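Glycosyl hydrolase 25 (Streptococcus pneumoniae, PDB 4FF5) probably cleaves cell-wall polysaccharide as a family 25 glycosyl hydrolase, and is a virulence factor that takes part in host-cell invasion. Local coordinates at residues A[151-156]-A[172-177]. Numbering follows the deposited sequence.
Sequences YWLDVE and AKLASL
Leu174 reaches from helix 163-177 to strand 151-155 and rests one methyl, CD2, against two of its side chains. That methyl lies 3.9 Å from CB of Tyr151 and equally 3.9 Å from CD1 of Leu153, two alternate residues whose side chains leave the helix-facing side of the strand; Trp152, between them, points to the other face. Leu174 has its CG anti to the backbone N (chi1 -163°), which carries the branched end off the helix toward the strand. Leu153 and Leu174 run past one another in opposite directions, meeting through single methyls. Against Tyr151 the same CD2 sits at the root of the side chain, oblique to the ring. Tyrosine suits this place because its apolar CB meets Leu174 while its flat ring extends to the ring of Tyr140 on helix 129-143. Branched leucines suit this buried seam because one methyl can touch two alternate strand residues at once, and Ile182 of the next strand touches both leucines. Exposed Ser176 turns its OG back on the helix to donate to Lys173 O (2.8 Å). Strand 151-155, helix 163-177 and parallel strand 182-186 form a beta-alpha-beta unit, the helix packing on the outside of the TIM barrel of this family.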
loop_
_atom_site.group_PDB
_atom_site.type_symbol
_atom_site.label_atom_id
_atom_site.label_comp_id
_atom_site.label_asym_id
_atom_site.label_seq_id
_atom_site.Cartn_x
_atom_site.Cartn_y
_atom_site.Cartn_z
ATOM N N TYR A 151 6.342 -4.308 -1.040
ATOM C CA TYR A 151 5.129 -4.980 -1.483
ATOM C C TYR A 151 4.209 -5.131 -0.280
ATOM O O TYR A 151 4.640 -5.624 0.755
ATOM C CB TYR A 151 5.471 -6.366 -2.000
ATOM C CG TYR A 151 6.296 -6.375 -3.251
ATOM C CD1 TYR A 151 7.699 -6.262 -3.204
ATOM C CD2 TYR A 151 5.684 -6.554 -4.487
ATOM C CE1 TYR A 151 8.454 -6.293 -4.385
ATOM C CE2 TYR A 151 6.428 -6.588 -5.663
ATOM C CZ TYR A 151 7.805 -6.463 -5.611
ATOM O OH TYR A 151 8.505 -6.507 -6.813
ATOM N N TRP A 152 2.958 -4.710 -0.417
ATOM C CA TRP A 152 1.999 -4.764 0.700
ATOM C C TRP A 152 0.816 -5.658 0.413
ATOM O O TRP A 152 0.226 -5.610 -0.685
ATOM C CB TRP A 152 1.484 -3.352 0.998
ATOM C CG TRP A 152 2.518 -2.416 1.585
ATOM C CD1 TRP A 152 3.304 -1.489 0.917
ATOM C CD2 TRP A 152 2.902 -2.298 2.996
ATOM N NE1 TRP A 152 4.116 -0.812 1.790
ATOM C CE2 TRP A 152 3.933 -1.256 3.054
ATOM C CE3 TRP A 152 2.508 -2.931 4.180
ATOM C CZ2 TRP A 152 4.520 -0.862 4.255
ATOM C CZ3 TRP A 152 3.127 -2.543 5.378
ATOM C CH2 TRP A 152 4.093 -1.522 5.413
ATOM N N LEU A 153 0.428 -6.450 1.418
ATOM C CA LEU A 153 -0.770 -7.279 1.359
ATOM C C LEU A 153 -1.876 -6.548 2.076
ATOM O O LEU A 153 -1.786 -6.339 3.292
ATOM C CB LEU A 153 -0.520 -8.626 2.076
ATOM C CG LEU A 153 0.134 -9.726 1.213
ATOM C CD1 LEU A 153 1.551 -9.355 0.796
ATOM C CD2 LEU A 153 0.072 -11.063 1.947
ATOM N N ASP A 154 -2.890 -6.120 1.332
ATOM C CA ASP A 154 -4.052 -5.431 1.900
ATOM C C ASP A 154 -5.076 -6.501 2.291
ATOM O O ASP A 154 -5.717 -7.106 1.432
ATOM C CB ASP A 154 -4.607 -4.410 0.884
ATOM C CG ASP A 154 -6.010 -3.909 1.235
ATOM O OD1 ASP A 154 -6.539 -4.235 2.311
ATOM O OD2 ASP A 154 -6.619 -3.239 0.399
ATOM N N VAL A 155 -5.190 -6.755 3.596
ATOM C CA VAL A 155 -6.041 -7.822 4.102
ATOM C C VAL A 155 -7.256 -7.207 4.789
ATOM O O VAL A 155 -7.107 -6.502 5.797
ATOM C CB VAL A 155 -5.265 -8.705 5.106
ATOM C CG1 VAL A 155 -6.162 -9.804 5.668
ATOM C CG2 VAL A 155 -4.039 -9.309 4.424
ATOM N N GLU A 156 -8.458 -7.437 4.277
ATOM C CA GLU A 156 -9.602 -6.866 4.991
ATOM C C GLU A 156 -10.917 -7.611 4.981
ATOM O O GLU A 156 -11.849 -7.218 5.679
ATOM C CB GLU A 156 -9.824 -5.415 4.626
ATOM C CG GLU A 156 -10.014 -5.152 3.153
ATOM C CD GLU A 156 -9.914 -3.643 2.864
ATOM O OE1 GLU A 156 -10.972 -3.021 2.835
ATOM O OE2 GLU A 156 -8.806 -3.072 2.679
ATOM N N ALA A 172 4.230 -16.195 1.558
ATOM C CA ALA A 172 5.239 -17.201 1.205
ATOM C C ALA A 172 5.502 -17.261 -0.301
ATOM O O ALA A 172 6.660 -17.343 -0.740
ATOM C CB ALA A 172 4.819 -18.573 1.720
ATOM N N LYS A 173 4.434 -17.235 -1.097
ATOM C CA LYS A 173 4.612 -17.284 -2.544
ATOM C C LYS A 173 5.360 -16.049 -3.047
ATOM O O LYS A 173 6.298 -16.158 -3.853
ATOM C CB LYS A 173 3.278 -17.471 -3.270
ATOM C CG LYS A 173 3.404 -17.556 -4.792
ATOM C CD LYS A 173 3.960 -18.924 -5.213
ATOM C CE LYS A 173 3.836 -19.111 -6.718
ATOM N NZ LYS A 173 4.306 -20.469 -7.106
ATOM N N LEU A 174 4.975 -14.874 -2.548
ATOM C CA LEU A 174 5.619 -13.632 -2.949
ATOM C C LEU A 174 7.111 -13.660 -2.620
ATOM O O LEU A 174 7.940 -13.273 -3.443
ATOM C CB LEU A 174 4.938 -12.463 -2.237
ATOM C CG LEU A 174 5.124 -11.043 -2.739
ATOM C CD1 LEU A 174 4.771 -10.956 -4.218
ATOM C CD2 LEU A 174 4.265 -10.091 -1.919
ATOM N N ALA A 175 7.443 -14.146 -1.419
ATOM C CA ALA A 175 8.849 -14.298 -0.990
ATOM C C ALA A 175 9.639 -15.191 -1.942
ATOM O O ALA A 175 10.721 -14.817 -2.409
ATOM C CB ALA A 175 8.915 -14.849 0.435
ATOM N N SER A 176 9.083 -16.360 -2.243
ATOM C CA SER A 176 9.726 -17.335 -3.119
ATOM C C SER A 176 9.943 -16.810 -4.550
ATOM O O SER A 176 10.801 -17.305 -5.263
ATOM C CB SER A 176 8.911 -18.627 -3.168
ATOM O OG SER A 176 7.809 -18.480 -4.044
ATOM N N LEU A 177 9.148 -15.825 -4.967
ATOM C CA LEU A 177 9.314 -15.233 -6.288
ATOM C C LEU A 177 10.395 -14.162 -6.280
ATOM O O LEU A 177 10.856 -13.740 -7.338
ATOM C CB LEU A 177 7.998 -14.652 -6.822
ATOM C CG LEU A 177 6.864 -15.619 -7.155
ATOM C CD1 LEU A 177 5.588 -14.812 -7.302
ATOM C CD2 LEU A 177 7.146 -16.457 -8.401
#